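FI20010p1 (Drosophila melanogaster, PDB 7CFB) probably acts in piRNA-guided gene silencing, assembling the piRNA amplification complex through Tudor-domain binding to Piwi proteins. Local coordinates at residues A[97-102]-A[110-115]. Residues are numbered along the deposited sequence; the frame is centred on the assembly and turned at random.
Sequences DIFAVL and TRITIN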
ATOM      1  N   ASP A  97     -10.688  -6.500   6.598  1.00 33.69           N
ATOM      2  CA  ASP A  97      -9.776  -6.691   7.746  1.00 35.99           C
ATOM      3  C   ASP A  97      -8.332  -6.585   7.256  1.00 32.97           C
ATOM      4  O   ASP A  97      -8.066  -6.984   6.161  1.00 28.56           O
ATOM      5  CB  ASP A  97     -10.158  -7.904   8.587  1.00 39.47           C
ATOM      6  CG  ASP A  97     -11.357  -7.663   9.494  1.00 53.26           C
ATOM      7  OD1 ASP A  97     -11.885  -6.571   9.487  1.00 54.07           O
ATOM      8  OD2 ASP A  97     -11.755  -8.571  10.187  1.00 56.86           O
ATOM      9  N   ILE A  98      -7.440  -6.093   8.092  1.00 29.57           N
ATOM     10  CA  ILE A  98      -6.025  -5.905   7.687  1.00 30.66           C
ATOM     11  C   ILE A  98      -5.130  -7.066   8.141  1.00 33.19           C
ATOM     12  O   ILE A  98      -5.265  -7.511   9.249  1.00 28.40           O
ATOM     13  CB  ILE A  98      -5.542  -4.539   8.170  1.00 26.38           C
ATOM     14  CG1 ILE A  98      -6.402  -3.427   7.574  1.00 29.11           C
ATOM     15  CG2 ILE A  98      -4.082  -4.337   7.869  1.00 24.97           C
ATOM     16  CD1 ILE A  98      -6.299  -2.171   8.338  1.00 30.14           C
ATOM     17  N   PHE A  99      -4.256  -7.516   7.252  1.00 25.88           N
ATOM     18  CA  PHE A  99      -3.293  -8.611   7.492  1.00 24.65           C
ATOM     19  C   PHE A  99      -2.029  -8.362   6.676  1.00 31.78           C
ATOM     20  O   PHE A  99      -1.863  -7.278   6.158  1.00 26.47           O
ATOM     21  CB  PHE A  99      -3.938  -9.980   7.329  1.00 30.95           C
ATOM     22  CG  PHE A  99      -4.420 -10.323   5.949  1.00 32.03           C
ATOM     23  CD1 PHE A  99      -5.634  -9.861   5.481  1.00 24.12           C
ATOM     24  CD2 PHE A  99      -3.668 -11.136   5.132  1.00 28.27           C
ATOM     25  CE1 PHE A  99      -6.076 -10.206   4.227  1.00 21.52           C
ATOM     26  CE2 PHE A  99      -4.112 -11.472   3.869  1.00 30.01           C
ATOM     27  CZ  PHE A  99      -5.315 -11.008   3.426  1.00 26.90           C
ATOM     28  N   ALA A 100      -1.147  -9.346   6.618  1.00 25.05           N
ATOM     29  CA  ALA A 100       0.115  -9.184   5.880  1.00 22.45           C
ATOM     30  C   ALA A 100       0.277 -10.277   4.827  1.00 32.33           C
ATOM     31  O   ALA A 100      -0.237 -11.354   5.003  1.00 26.87           O
ATOM     32  CB  ALA A 100       1.256  -9.154   6.848  1.00 27.99           C
ATOM     33  N   VAL A 101       0.935  -9.922   3.740  1.00 25.59           N
ATOM     34  CA  VAL A 101       1.216 -10.861   2.638  1.00 25.38           C
ATOM     35  C   VAL A 101       2.712 -10.822   2.346  1.00 25.48           C
ATOM     36  O   VAL A 101       3.304  -9.793   2.417  1.00 23.55           O
ATOM     37  CB  VAL A 101       0.341 -10.600   1.404  1.00 29.31           C
ATOM     38  CG1 VAL A 101       0.513  -9.209   0.844  1.00 24.00           C
ATOM     39  CG2 VAL A 101       0.525 -11.653   0.338  1.00 22.31           C
ATOM     40  N   LEU A 102       3.264 -11.974   2.041  1.00 27.93           N
ATOM     41  CA  LEU A 102       4.701 -12.068   1.753  1.00 31.06           C
ATOM     42  C   LEU A 102       4.945 -12.027   0.255  1.00 21.94           C
ATOM     43  O   LEU A 102       4.288 -12.722  -0.453  1.00 32.65           O
ATOM     44  CB  LEU A 102       5.240 -13.373   2.348  1.00 32.47           C
ATOM     45  CG  LEU A 102       6.624 -13.766   1.847  1.00 32.27           C
ATOM     46  CD1 LEU A 102       7.695 -12.898   2.452  1.00 26.49           C
ATOM     47  CD2 LEU A 102       6.901 -15.223   2.111  1.00 37.43           C
ATOM     48  N   THR A 110       4.070  -6.994   3.230  1.00 26.51           N
ATOM     49  CA  THR A 110       3.296  -5.735   3.195  1.00 23.46           C
ATOM     50  C   THR A 110       1.867  -5.935   3.697  1.00 26.13           C
ATOM     51  O   THR A 110       1.369  -7.019   3.571  1.00 24.02           O
ATOM     52  CB  THR A 110       3.324  -5.176   1.778  1.00 29.02           C
ATOM     53  OG1 THR A 110       2.979  -3.799   1.790  1.00 36.64           O
ATOM     54  CG2 THR A 110       2.435  -5.941   0.834  1.00 24.58           C
ATOM     55  N   ARG A 111       1.262  -4.864   4.203  1.00 25.27           N
ATOM     56  CA  ARG A 111      -0.122  -4.866   4.738  1.00 27.03           C
ATOM     57  C   ARG A 111      -1.098  -4.948   3.571  1.00 25.88           C
ATOM     58  O   ARG A 111      -0.857  -4.331   2.581  1.00 28.32           O
ATOM     59  CB  ARG A 111      -0.375  -3.706   5.700  1.00 22.48           C
ATOM     60  CG  ARG A 111       0.587  -3.645   6.869  1.00 21.97           C
ATOM     61  CD  ARG A 111       0.053  -2.821   8.007  1.00 24.55           C
ATOM     62  NE  ARG A 111      -0.070  -1.447   7.596  1.00 26.42           N
ATOM     63  CZ  ARG A 111      -0.812  -0.548   8.183  1.00 24.33           C
ATOM     64  NH1 ARG A 111      -1.525  -0.849   9.238  1.00 24.42           N
ATOM     65  NH2 ARG A 111      -0.854   0.657   7.695  1.00 28.14           N
ATOM     66  N   ILE A 112      -2.151  -5.706   3.752  1.00 22.62           N
ATOM     67  CA  ILE A 112      -3.123  -5.994   2.679  1.00 22.10           C
ATOM     68  C   ILE A 112      -4.511  -6.150   3.281  1.00 27.37           C
ATOM     69  O   ILE A 112      -4.611  -6.494   4.429  1.00 25.50           O
ATOM     70  CB  ILE A 112      -2.677  -7.293   1.978  1.00 23.96           C
ATOM     71  CG1 ILE A 112      -3.451  -7.605   0.696  1.00 25.14           C
ATOM     72  CG2 ILE A 112      -2.630  -8.458   2.944  1.00 24.31           C
ATOM     73  CD1 ILE A 112      -3.099  -8.889   0.038  1.00 24.82           C
ATOM     74  N   THR A 113      -5.520  -5.887   2.479  1.00 20.55           N
ATOM     75  CA  THR A 113      -6.910  -6.168   2.845  1.00 23.30           C
ATOM     76  C   THR A 113      -7.604  -6.783   1.622  1.00 25.90           C
ATOM     77  O   THR A 113      -7.277  -6.392   0.533  1.00 27.95           O
ATOM     78  CB  THR A 113      -7.603  -4.920   3.377  1.00 24.85           C
ATOM     79  OG1 THR A 113      -8.863  -5.419   3.783  1.00 26.85           O
ATOM     80  CG2 THR A 113      -7.757  -3.834   2.341  1.00 20.14           C
ATOM     81  N   ILE A 114      -8.488  -7.739   1.833  1.00 24.01           N
ATOM     82  CA  ILE A 114      -9.286  -8.323   0.734  1.00 25.35           C
ATOM     83  C   ILE A 114     -10.565  -7.494   0.628  1.00 27.45           C
ATOM     84  O   ILE A 114     -11.262  -7.386   1.580  1.00 31.75           O
ATOM     85  CB  ILE A 114      -9.595  -9.806   0.956  1.00 28.76           C
ATOM     86  CG1 ILE A 114      -8.329 -10.624   1.172  1.00 33.22           C
ATOM     87  CG2 ILE A 114     -10.387 -10.339  -0.210  1.00 32.88           C
ATOM     88  CD1 ILE A 114      -7.577 -10.861  -0.073  1.00 35.73           C
ATOM     89  N   ASN A 115     -10.818  -6.914  -0.525  1.00 25.26           N
ATOM     90  CA  ASN A 115     -12.022  -6.073  -0.683  1.00 33.25           C
ATOM     91  C   ASN A 115     -13.183  -6.847  -1.314  1.00 36.25           C
ATOM     92  O   ASN A 115     -14.279  -6.531  -1.006  1.00 34.43           O
ATOM     93  CB  ASN A 115     -11.694  -4.707  -1.285  1.00 27.03           C
ATOM     94  CG  ASN A 115     -11.057  -4.772  -2.648  1.00 35.42           C
ATOM     95  OD1 ASN A 115      -9.855  -4.826  -2.780  1.00 28.74           O
ATOM     96  ND2 ASN A 115     -11.873  -4.748  -3.672  1.00 35.35           N
TER
HETATM   97  O   HOH W   1      -8.987  -8.694   4.346  1.00 29.30           O
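F99 lays one face of its ring over the CG2 methyl of I112. The methyl sits 3.6 Å from the ring centroid, a CH-pi contact displaced toward the rim. I114 meets the same ring in its plane, with CG1 3.8 Å from F99 CZ. CG of F99 lies between its own backbone N and carbonyl carbon (chi1 65°), and the ring, turned at chi2 -81°, then comes over I112 CG2. V101 continues this apolar face: its CG1 lies 3.7 Å from I112 CD1, and the two side chains cross at about a right angle. An alanine in place of F99 would probably leave a gap over I112 CG2 and beside I114 CG1.

Backbone bonds set the register under this packing. F99 and I112 form an antiparallel hydrogen-bonded pair, with F99 N 3.0 Å from I112 O. V101 and T110 form the next such pair. On the N-terminal side of F99, T113 OG1 donates to D97 O at 3.0 Å from above the carbonyl plane. One water also donates to D97 O and accepts from I114 N, bridging the two segments.

R111 points to the other face, where D129 takes its NE in a salt bridge. The contact joins strands 99-103 and 108-117 of a hairpin in Krimper's first Tudor domain. Strand 142-144 flanks F99 and V101, strand 123-127 lies beside I112, and F136 packs on V101, I112 and I114.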